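Local atomic coordinates of putative leucoanthocyanidin reductase 1 (Vitis vinifera, PDB entry 3I6I), a protein that probably catalyses the NADPH-dependent reduction of leucoanthocyanidins to flavan-3-ols such as catechin in flavonoid biosynthesis. Residues Ala127-Tyr137 with Ile264-Asp275; Leu177-Ile185 with Trp237-Val248. All coordinates share one frame; numbering follows the deposited sequence.

The two contacts share no element, and their nearest atoms are about 8 Å apart. In sequence, contact 2 is nested inside the loop closed by contact 1. Contact 1 is the more buried one and sits about 15 Å from the centre of the chain. It joins the start of helix 133-149 to helix 266-277, close to the bound NADPH. Its two segments meet through apolar side chains and bridging waters, with no direct hydrogen bond between them. Contact 2 is only partly buried, with its centre about 26 Å from the centre of the chain. Parallel strand pairing ties its segments directly, beside a core of aromatic rings and prolines.

Contact 1 (Ala127-Tyr137 with Ile264-Asp275); sequences ADPVEPGLNMY and IPQSVVAAFTHD. With ACY (acetic acid), chain C.
F272 meets G133, M136 and Y137 at the start of helix 133-149. Its CG is anti to its own carbonyl carbon (chi1 -64°), which brings the ring tip to G133 and Y137. From CB outward, CB and CG lie near the methyl of a bound acetic acid, probably from the crystallisation liquor, and CD2 is 3.6 Å from that CH3. CD1 lies near G133 CA and Y137 OH, CE2 near the methyl and M136 SD. V268 O lies over the opposite face, toward the rim. F272 CE1 lies 3.5 Å from G133 CA and over one face of the Y137 ring. The rings are tilted by 24° but slid apart, and overlap little. F272 CZ is 4.0 Å from M136 SD, which sits at the ring edge in a Met-aromatic contact. With a serine in place of F272, Y137 and M136 would probably lose their aromatic partner and a gap would open beside G133. M136 CE presses tightly on V268 CG1 at 3.5 Å, and the M136 side chain is about 4 Å from NADPH (nearest atoms). P132, after a cis peptide bond, places CG 3.8 Å from V268 CG2. A271 CB packs against V130 CG2 at 3.7 Å. One water takes the V130 N-H, donates to A271 O and meets H274 ND1. Another donates to both Y137 OH and D275 OD2. Y137 OH also donates to the acetic acid, itself hydrogen-bonded to H122 N. H274 NE2 is hydrogen-bonded to E252. The short helical segments cross at -89°, with axes 9.3 Å apart, and helix 252-260 packs on V130 and H274.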
loop_
_atom_site.group_PDB
_atom_site.type_symbol
_atom_site.label_atom_id
_atom_site.label_comp_id
_atom_site.label_asym_id
_atom_site.label_seq_id
_atom_site.Cartn_x
_atom_site.Cartn_y
_atom_site.Cartn_z
ATOM N N ALA A 127 -6.958 -9.161 -9.935
ATOM C CA ALA A 127 -7.456 -7.912 -10.597
ATOM C C ALA A 127 -6.896 -7.819 -12.011
ATOM O O ALA A 127 -5.741 -8.178 -12.244
ATOM C CB ALA A 127 -7.028 -6.701 -9.798
ATOM N N ASP A 128 -7.680 -7.229 -12.911
ATOM C CA ASP A 128 -7.338 -7.141 -14.321
ATOM C C ASP A 128 -7.597 -5.692 -14.822
ATOM O O ASP A 128 -8.478 -5.473 -15.678
ATOM C CB ASP A 128 -8.189 -8.182 -15.058
ATOM C CG ASP A 128 -7.949 -8.230 -16.539
ATOM O OD1 ASP A 128 -6.807 -7.980 -16.978
ATOM O OD2 ASP A 128 -8.936 -8.505 -17.278
ATOM N N PRO A 129 -6.801 -4.727 -14.335
ATOM C CA PRO A 129 -7.018 -3.361 -14.787
ATOM C C PRO A 129 -6.651 -3.153 -16.203
ATOM O O PRO A 129 -5.866 -3.910 -16.767
ATOM C CB PRO A 129 -6.092 -2.536 -13.902
ATOM C CG PRO A 129 -4.995 -3.520 -13.538
ATOM C CD PRO A 129 -5.688 -4.800 -13.370
ATOM N N VAL A 130 -7.198 -2.122 -16.815
ATOM C CA VAL A 130 -6.701 -1.753 -18.126
ATOM C C VAL A 130 -5.281 -1.193 -18.098
ATOM O O VAL A 130 -4.752 -0.879 -17.044
ATOM C CB VAL A 130 -7.658 -0.721 -18.841
ATOM C CG1 VAL A 130 -9.046 -1.328 -18.951
ATOM C CG2 VAL A 130 -7.674 0.676 -18.088
ATOM N N GLU A 131 -4.680 -1.056 -19.277
ATOM C CA GLU A 131 -3.363 -0.426 -19.352
ATOM C C GLU A 131 -3.525 1.067 -19.040
ATOM O O GLU A 131 -4.552 1.651 -19.362
ATOM C CB GLU A 131 -2.743 -0.605 -20.716
ATOM C CG GLU A 131 -2.424 -2.056 -21.072
ATOM C CD GLU A 131 -1.152 -2.565 -20.423
ATOM O OE1 GLU A 131 -0.584 -1.840 -19.564
ATOM O OE2 GLU A 131 -0.693 -3.699 -20.783
ATOM N N PRO A 132 -2.500 1.707 -18.463
ATOM C CA PRO A 132 -1.202 1.154 -18.059
ATOM C C PRO A 132 -1.146 0.639 -16.603
ATOM O O PRO A 132 -0.078 0.276 -16.128
ATOM C CB PRO A 132 -0.261 2.331 -18.284
ATOM C CG PRO A 132 -1.122 3.555 -17.929
ATOM C CD PRO A 132 -2.523 3.184 -18.376
ATOM N N GLY A 133 -2.279 0.587 -15.901
ATOM C CA GLY A 133 -2.344 -0.061 -14.595
ATOM C C GLY A 133 -1.849 -1.501 -14.722
ATOM O O GLY A 133 -1.088 -1.984 -13.868
ATOM N N LEU A 134 -2.259 -2.156 -15.820
ATOM C CA LEU A 134 -1.929 -3.564 -16.043
ATOM C C LEU A 134 -0.432 -3.800 -16.075
ATOM O O LEU A 134 0.026 -4.827 -15.568
ATOM C CB LEU A 134 -2.577 -4.114 -17.315
ATOM C CG LEU A 134 -2.567 -5.636 -17.572
ATOM C CD1 LEU A 134 -3.120 -6.483 -16.388
ATOM C CD2 LEU A 134 -3.282 -5.987 -18.888
ATOM N N ASN A 135 0.313 -2.885 -16.687
ATOM C CA ASN A 135 1.787 -3.038 -16.731
ATOM C C ASN A 135 2.400 -3.064 -15.362
ATOM O O ASN A 135 3.247 -3.904 -15.087
ATOM C CB ASN A 135 2.414 -1.934 -17.567
ATOM C CG ASN A 135 3.862 -2.231 -17.899
ATOM O OD1 ASN A 135 4.149 -3.191 -18.597
ATOM N ND2 ASN A 135 4.764 -1.478 -17.323
ATOM N N MET A 136 1.926 -2.184 -14.471
ATOM C CA MET A 136 2.359 -2.201 -13.112
ATOM C C MET A 136 2.059 -3.534 -12.428
ATOM O O MET A 136 2.918 -4.058 -11.724
ATOM C CB MET A 136 1.724 -1.066 -12.295
ATOM C CG MET A 136 2.383 -0.950 -10.931
ATOM S SD MET A 136 1.778 0.418 -9.939
ATOM C CE MET A 136 2.026 1.805 -11.021
ATOM N N TYR A 137 0.861 -4.085 -12.660
ATOM C CA TYR A 137 0.507 -5.373 -12.107
ATOM C C TYR A 137 1.333 -6.507 -12.724
ATOM O O TYR A 137 1.728 -7.417 -11.970
ATOM C CB TYR A 137 -0.983 -5.644 -12.234
ATOM C CG TYR A 137 -1.809 -4.926 -11.189
ATOM C CD1 TYR A 137 -1.265 -3.915 -10.390
ATOM C CD2 TYR A 137 -3.137 -5.277 -10.997
ATOM C CE1 TYR A 137 -2.032 -3.245 -9.451
ATOM C CE2 TYR A 137 -3.905 -4.620 -10.071
ATOM C CZ TYR A 137 -3.363 -3.632 -9.282
ATOM O OH TYR A 137 -4.165 -2.967 -8.369
ATOM N N ILE A 264 2.162 8.894 -17.548
ATOM C CA ILE A 264 2.554 8.271 -16.263
ATOM C C ILE A 264 2.883 9.347 -15.227
ATOM O O ILE A 264 3.728 10.202 -15.508
ATOM C CB ILE A 264 3.787 7.347 -16.416
ATOM C CG1 ILE A 264 3.535 6.310 -17.524
ATOM C CG2 ILE A 264 4.136 6.650 -15.071
ATOM C CD1 ILE A 264 2.191 5.580 -17.422
ATOM N N PRO A 265 2.296 9.270 -14.008
ATOM C CA PRO A 265 1.422 8.210 -13.471
ATOM C C PRO A 265 -0.074 8.468 -13.557
ATOM O O PRO A 265 -0.859 7.585 -13.160
ATOM C CB PRO A 265 1.832 8.157 -11.991
ATOM C CG PRO A 265 2.103 9.597 -11.681
ATOM C CD PRO A 265 2.775 10.149 -12.919
ATOM N N GLN A 266 -0.492 9.633 -14.057
ATOM C CA GLN A 266 -1.926 9.954 -14.089
ATOM C C GLN A 266 -2.834 8.852 -14.678
ATOM O O GLN A 266 -3.895 8.550 -14.102
ATOM C CB GLN A 266 -2.176 11.242 -14.865
ATOM C CG GLN A 266 -1.657 12.518 -14.166
ATOM C CD GLN A 266 -0.221 12.917 -14.539
ATOM O OE1 GLN A 266 0.681 12.080 -14.670
ATOM N NE2 GLN A 266 -0.013 14.212 -14.690
ATOM N N SER A 267 -2.434 8.296 -15.822
ATOM C CA SER A 267 -3.224 7.283 -16.544
ATOM C C SER A 267 -3.234 5.962 -15.761
ATOM O O SER A 267 -4.169 5.172 -15.874
ATOM C CB SER A 267 -2.692 7.030 -17.937
ATOM O OG SER A 267 -2.876 8.144 -18.813
ATOM N N VAL A 268 -2.185 5.720 -14.983
ATOM C CA VAL A 268 -2.171 4.568 -14.087
ATOM C C VAL A 268 -3.279 4.710 -13.035
ATOM O O VAL A 268 -4.053 3.759 -12.774
ATOM C CB VAL A 268 -0.801 4.384 -13.407
ATOM C CG1 VAL A 268 -0.840 3.200 -12.441
ATOM C CG2 VAL A 268 0.270 4.179 -14.460
ATOM N N VAL A 269 -3.358 5.890 -12.430
ATOM C CA VAL A 269 -4.371 6.149 -11.420
ATOM C C VAL A 269 -5.764 6.021 -12.055
ATOM O O VAL A 269 -6.672 5.465 -11.425
ATOM C CB VAL A 269 -4.229 7.538 -10.729
ATOM C CG1 VAL A 269 -5.416 7.750 -9.752
ATOM C CG2 VAL A 269 -2.882 7.637 -9.984
ATOM N N ALA A 270 -5.930 6.512 -13.292
ATOM C CA ALA A 270 -7.203 6.358 -13.988
ATOM C C ALA A 270 -7.609 4.871 -14.176
ATOM O O ALA A 270 -8.744 4.444 -13.954
ATOM C CB ALA A 270 -7.169 7.104 -15.333
ATOM N N ALA A 271 -6.647 4.059 -14.608
ATOM C CA ALA A 271 -6.880 2.626 -14.805
ATOM C C ALA A 271 -7.301 1.943 -13.486
ATOM O O ALA A 271 -8.229 1.152 -13.457
ATOM C CB ALA A 271 -5.595 1.997 -15.357
ATOM N N PHE A 272 -6.632 2.266 -12.384
ATOM C CA PHE A 272 -7.021 1.644 -11.091
ATOM C C PHE A 272 -8.373 2.154 -10.570
ATOM O O PHE A 272 -9.135 1.378 -10.009
ATOM C CB PHE A 272 -5.961 1.894 -10.045
ATOM C CG PHE A 272 -4.624 1.253 -10.343
ATOM C CD1 PHE A 272 -4.503 0.054 -11.040
ATOM C CD2 PHE A 272 -3.477 1.862 -9.900
ATOM C CE1 PHE A 272 -3.246 -0.499 -11.275
ATOM C CE2 PHE A 272 -2.237 1.289 -10.112
ATOM C CZ PHE A 272 -2.131 0.112 -10.808
ATOM N N THR A 273 -8.676 3.442 -10.805
ATOM C CA THR A 273 -10.023 4.002 -10.510
ATOM C C THR A 273 -11.124 3.217 -11.230
ATOM O O THR A 273 -12.174 2.892 -10.654
ATOM C CB THR A 273 -10.088 5.523 -10.865
ATOM O OG1 THR A 273 -9.058 6.226 -10.139
ATOM C CG2 THR A 273 -11.445 6.144 -10.442
ATOM N N HIS A 274 -10.930 2.956 -12.511
ATOM C CA HIS A 274 -11.845 2.142 -13.306
ATOM C C HIS A 274 -12.002 0.739 -12.714
ATOM O O HIS A 274 -13.121 0.236 -12.529
ATOM C CB HIS A 274 -11.345 2.070 -14.738
ATOM C CG HIS A 274 -12.152 1.199 -15.632
ATOM N ND1 HIS A 274 -11.796 -0.089 -15.939
ATOM C CD2 HIS A 274 -13.259 1.467 -16.363
ATOM C CE1 HIS A 274 -12.693 -0.602 -16.768
ATOM N NE2 HIS A 274 -13.598 0.327 -17.031
ATOM N N ASP A 275 -10.889 0.103 -12.392
ATOM C CA ASP A 275 -10.930 -1.246 -11.856
ATOM C C ASP A 275 -11.748 -1.312 -10.555
ATOM O O ASP A 275 -12.549 -2.246 -10.369
ATOM C CB ASP A 275 -9.514 -1.797 -11.652
ATOM C CG ASP A 275 -9.433 -3.327 -11.790
ATOM O OD1 ASP A 275 -10.394 -4.036 -12.288
ATOM O OD2 ASP A 275 -8.359 -3.844 -11.393
HETATM C C ACY C . -2.897 -0.654 -6.341
HETATM O O ACY C . -1.908 -0.041 -5.874
HETATM O OXT ACY C . -2.960 -1.911 -6.462
HETATM C CH3 ACY C . -4.071 0.199 -6.752
HETATM O O HOH W 1 -10.443 -6.547 -12.465
HETATM O O HOH W 2 -9.084 -0.859 -15.138
HETATM O O HOH W 3 -6.626 -2.409 -10.025
#

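Contact 2 (Leu177-Ile185 with Trp237-Val248); sequences LPPTDFFQI and WEKKIGRTLPRV
P178 puts its CB-CG edge on one face of the W237 indole, with CG toward the six-membered ring. Its CB stands 3.4 Å from the centroid of the five-membered ring, 11° off the normal, a CH-pi contact. I241 CG2 meets the opposite face. W237 CG is anti to its backbone N (chi1 -176°), which carries the indole across to the prolines. F183 meets W237 rim to rim, its CE1 3.7 Å from W237 CD1 and the planes nearly perpendicular. L245 CD1 sits over one face of the F183 ring, 4.1 Å from its centroid. W165 adds another ring beside F183. This core flanks a two-stranded parallel sheet, 183-186 with 247-250, packed on helix 230-241. It lies away from the five-stranded Rossmann sheet, consistent with the smaller substrate-binding part of this reductase family. F183 N donates to P246 O, V248 N to F183 O, and I185 N to V248 O at 2.8 Å. On the face opposite F183, F182 CD2 touches V248 CG2. Farther out, W237 NE1 donates to P179 O at 2.9 Å, from above the carbonyl plane. E238 OE2 lies at the F183 edge, 3.4 Å from CE2, and accepts from L245 N. E238 OE1 forms a salt bridge with R247 NH2, which meets it from above the carboxylate plane. R247 also hydrogen-bonds to S235 OG and N231 O. At the solvent-exposed end, R243 NH2 makes a weak hydrogen bond to T180 O.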
loop_
_atom_site.group_PDB
_atom_site.type_symbol
_atom_site.label_atom_id
_atom_site.label_comp_id
_atom_site.label_asym_id
_atom_site.label_seq_id
_atom_site.Cartn_x
_atom_site.Cartn_y
_atom_site.Cartn_z
ATOM N N LEU A 177 -7.286 15.736 -0.333
ATOM C CA LEU A 177 -8.347 16.412 0.424
ATOM C C LEU A 177 -9.671 16.496 -0.362
ATOM O O LEU A 177 -9.698 17.017 -1.474
ATOM C CB LEU A 177 -7.889 17.819 0.829
ATOM N N PRO A 178 -10.784 16.038 0.240
ATOM C CA PRO A 178 -12.057 15.982 -0.485
ATOM C C PRO A 178 -12.517 17.319 -1.077
ATOM O O PRO A 178 -12.062 18.394 -0.649
ATOM C CB PRO A 178 -13.050 15.523 0.584
ATOM C CG PRO A 178 -12.210 14.892 1.654
ATOM C CD PRO A 178 -10.944 15.655 1.656
ATOM N N PRO A 179 -13.449 17.268 -2.031
ATOM C CA PRO A 179 -13.808 18.530 -2.701
ATOM C C PRO A 179 -14.685 19.457 -1.883
ATOM O O PRO A 179 -15.497 18.997 -1.072
ATOM C CB PRO A 179 -14.576 18.059 -3.939
ATOM C CG PRO A 179 -15.024 16.698 -3.635
ATOM C CD PRO A 179 -14.123 16.102 -2.625
ATOM N N THR A 180 -14.544 20.764 -2.119
ATOM C CA THR A 180 -15.433 21.761 -1.525
ATOM C C THR A 180 -16.401 22.384 -2.537
ATOM O O THR A 180 -17.164 23.284 -2.193
ATOM C CB THR A 180 -14.616 22.884 -0.825
ATOM O OG1 THR A 180 -13.780 23.541 -1.790
ATOM C CG2 THR A 180 -13.742 22.289 0.295
ATOM N N ASP A 181 -16.396 21.913 -3.778
ATOM C CA ASP A 181 -17.263 22.507 -4.789
ATOM C C ASP A 181 -18.318 21.568 -5.361
ATOM O O ASP A 181 -19.502 21.896 -5.315
ATOM C CB ASP A 181 -16.448 23.172 -5.899
ATOM C CG ASP A 181 -15.359 22.286 -6.474
ATOM O OD1 ASP A 181 -15.134 21.106 -6.031
ATOM O OD2 ASP A 181 -14.717 22.814 -7.412
ATOM N N PHE A 182 -17.896 20.425 -5.900
ATOM C CA PHE A 182 -18.821 19.370 -6.371
ATOM C C PHE A 182 -18.120 18.027 -6.349
ATOM O O PHE A 182 -16.880 17.952 -6.345
ATOM C CB PHE A 182 -19.414 19.678 -7.759
ATOM C CG PHE A 182 -18.380 19.764 -8.877
ATOM C CD1 PHE A 182 -17.808 20.984 -9.213
ATOM C CD2 PHE A 182 -17.954 18.638 -9.549
ATOM C CE1 PHE A 182 -16.837 21.068 -10.224
ATOM C CE2 PHE A 182 -16.991 18.729 -10.565
ATOM C CZ PHE A 182 -16.446 19.957 -10.890
ATOM N N PHE A 183 -18.910 16.955 -6.309
ATOM C CA PHE A 183 -18.369 15.622 -6.221
ATOM C C PHE A 183 -18.404 15.000 -7.622
ATOM O O PHE A 183 -19.418 15.026 -8.287
ATOM C CB PHE A 183 -19.227 14.729 -5.301
ATOM C CG PHE A 183 -19.213 15.096 -3.845
ATOM C CD1 PHE A 183 -18.098 14.824 -3.043
ATOM C CD2 PHE A 183 -20.352 15.610 -3.240
ATOM C CE1 PHE A 183 -18.111 15.110 -1.677
ATOM C CE2 PHE A 183 -20.370 15.931 -1.868
ATOM C CZ PHE A 183 -19.249 15.682 -1.082
ATOM N N GLN A 184 -17.288 14.405 -8.024
ATOM C CA GLN A 184 -17.235 13.551 -9.209
ATOM C C GLN A 184 -17.471 12.100 -8.806
ATOM O O GLN A 184 -16.649 11.492 -8.109
ATOM C CB GLN A 184 -15.881 13.723 -9.928
ATOM C CG GLN A 184 -15.726 15.054 -10.475
ATOM C CD GLN A 184 -14.599 15.170 -11.502
ATOM O OE1 GLN A 184 -13.578 14.478 -11.426
ATOM N NE2 GLN A 184 -14.806 16.042 -12.486
ATOM N N ILE A 185 -18.605 11.562 -9.262
ATOM C CA ILE A 185 -19.080 10.221 -8.926
ATOM C C ILE A 185 -18.813 9.326 -10.136
ATOM O O ILE A 185 -19.347 9.586 -11.246
ATOM C CB ILE A 185 -20.618 10.239 -8.606
ATOM C CG1 ILE A 185 -20.985 11.242 -7.480
ATOM C CG2 ILE A 185 -21.148 8.851 -8.250
ATOM C CD1 ILE A 185 -20.253 10.984 -6.195
ATOM N N TRP A 237 -18.547 13.008 3.732
ATOM C CA TRP A 237 -17.905 14.318 3.644
ATOM C C TRP A 237 -18.888 15.457 3.858
ATOM O O TRP A 237 -18.585 16.417 4.571
ATOM C CB TRP A 237 -17.139 14.464 2.326
ATOM C CG TRP A 237 -16.396 15.738 2.221
ATOM C CD1 TRP A 237 -16.575 16.720 1.279
ATOM C CD2 TRP A 237 -15.357 16.195 3.088
ATOM N NE1 TRP A 237 -15.728 17.760 1.518
ATOM C CE2 TRP A 237 -14.943 17.457 2.607
ATOM C CE3 TRP A 237 -14.732 15.666 4.222
ATOM C CZ2 TRP A 237 -13.942 18.204 3.231
ATOM C CZ3 TRP A 237 -13.735 16.423 4.848
ATOM C CH2 TRP A 237 -13.350 17.668 4.348
ATOM N N GLU A 238 -20.092 15.323 3.301
ATOM C CA GLU A 238 -21.151 16.318 3.466
ATOM C C GLU A 238 -21.527 16.464 4.932
ATOM O O GLU A 238 -21.736 17.569 5.404
ATOM C CB GLU A 238 -22.380 15.927 2.659
ATOM C CG GLU A 238 -22.134 16.035 1.158
ATOM C CD GLU A 238 -23.337 15.682 0.310
ATOM O OE1 GLU A 238 -24.083 14.757 0.676
ATOM O OE2 GLU A 238 -23.545 16.337 -0.738
ATOM N N LYS A 239 -21.583 15.337 5.654
ATOM C CA LYS A 239 -21.829 15.392 7.099
ATOM C C LYS A 239 -20.738 16.227 7.788
ATOM O O LYS A 239 -21.027 17.046 8.646
ATOM C CB LYS A 239 -21.873 13.975 7.689
ATOM C CG LYS A 239 -23.288 13.379 7.711
ATOM N N LYS A 240 -19.493 16.021 7.391
ATOM C CA LYS A 240 -18.355 16.717 7.993
ATOM C C LYS A 240 -18.290 18.202 7.689
ATOM O O LYS A 240 -17.890 18.976 8.549
ATOM C CB LYS A 240 -17.035 16.045 7.603
ATOM C CG LYS A 240 -16.769 14.758 8.360
ATOM C CD LYS A 240 -16.412 15.045 9.815
ATOM C CE LYS A 240 -16.251 13.783 10.614
ATOM N NZ LYS A 240 -16.881 13.921 11.941
ATOM N N ILE A 241 -18.677 18.605 6.478
ATOM C CA ILE A 241 -18.660 20.017 6.112
ATOM C C ILE A 241 -19.997 20.702 6.397
ATOM O O ILE A 241 -20.118 21.927 6.287
ATOM C CB ILE A 241 -18.194 20.231 4.656
ATOM C CG1 ILE A 241 -19.194 19.664 3.649
ATOM C CG2 ILE A 241 -16.809 19.654 4.467
ATOM C CD1 ILE A 241 -18.929 20.049 2.236
ATOM N N GLY A 242 -20.999 19.915 6.780
ATOM C CA GLY A 242 -22.299 20.450 7.193
ATOM C C GLY A 242 -23.118 21.064 6.071
ATOM O O GLY A 242 -23.986 21.905 6.312
ATOM N N ARG A 243 -22.845 20.655 4.836
ATOM C CA ARG A 243 -23.606 21.111 3.665
ATOM C C ARG A 243 -23.492 20.058 2.584
ATOM O O ARG A 243 -22.535 19.304 2.549
ATOM C CB ARG A 243 -23.052 22.436 3.115
ATOM C CG ARG A 243 -21.571 22.373 2.686
ATOM C CD ARG A 243 -20.916 23.764 2.536
ATOM N NE ARG A 243 -20.886 24.182 1.139
ATOM C CZ ARG A 243 -19.788 24.313 0.395
ATOM N NH1 ARG A 243 -18.583 24.098 0.914
ATOM N NH2 ARG A 243 -19.894 24.691 -0.885
ATOM N N THR A 244 -24.482 20.018 1.708
ATOM C CA THR A 244 -24.419 19.150 0.539
ATOM C C THR A 244 -23.784 19.906 -0.643
ATOM O O THR A 244 -23.879 21.136 -0.730
ATOM C CB THR A 244 -25.841 18.687 0.137
ATOM O OG1 THR A 244 -26.625 19.824 -0.248
ATOM C CG2 THR A 244 -26.533 17.993 1.307
ATOM N N LEU A 245 -23.149 19.154 -1.531
ATOM C CA LEU A 245 -22.621 19.631 -2.824
ATOM C C LEU A 245 -23.303 18.925 -4.005
ATOM O O LEU A 245 -23.755 17.790 -3.879
ATOM C CB LEU A 245 -21.136 19.355 -2.916
ATOM C CG LEU A 245 -20.262 19.749 -1.724
ATOM C CD1 LEU A 245 -18.798 19.424 -2.034
ATOM C CD2 LEU A 245 -20.460 21.226 -1.312
ATOM N N PRO A 246 -23.312 19.562 -5.191
ATOM C CA PRO A 246 -23.769 18.865 -6.400
ATOM C C PRO A 246 -22.944 17.629 -6.688
ATOM O O PRO A 246 -21.759 17.580 -6.361
ATOM C CB PRO A 246 -23.576 19.911 -7.508
ATOM C CG PRO A 246 -23.492 21.178 -6.833
ATOM C CD PRO A 246 -22.895 20.936 -5.484
ATOM N N ARG A 247 -23.590 16.624 -7.277
ATOM C CA ARG A 247 -22.916 15.420 -7.720
ATOM C C ARG A 247 -22.989 15.348 -9.237
ATOM O O ARG A 247 -24.028 15.623 -9.845
ATOM C CB ARG A 247 -23.574 14.207 -7.087
ATOM C CG ARG A 247 -23.510 14.252 -5.586
ATOM C CD ARG A 247 -24.032 12.996 -4.907
ATOM N NE ARG A 247 -24.091 13.242 -3.472
ATOM C CZ ARG A 247 -23.967 12.303 -2.541
ATOM N NH1 ARG A 247 -23.775 11.053 -2.879
ATOM N NH2 ARG A 247 -24.006 12.635 -1.266
ATOM N N VAL A 248 -21.869 15.025 -9.856
ATOM C CA VAL A 248 -21.814 14.908 -11.299
ATOM C C VAL A 248 -21.239 13.549 -11.633
ATOM O O VAL A 248 -20.440 13.040 -10.865
ATOM C CB VAL A 248 -20.965 16.061 -11.947
ATOM C CG1 VAL A 248 -21.528 17.456 -11.601
ATOM C CG2 VAL A 248 -19.433 15.910 -11.631
#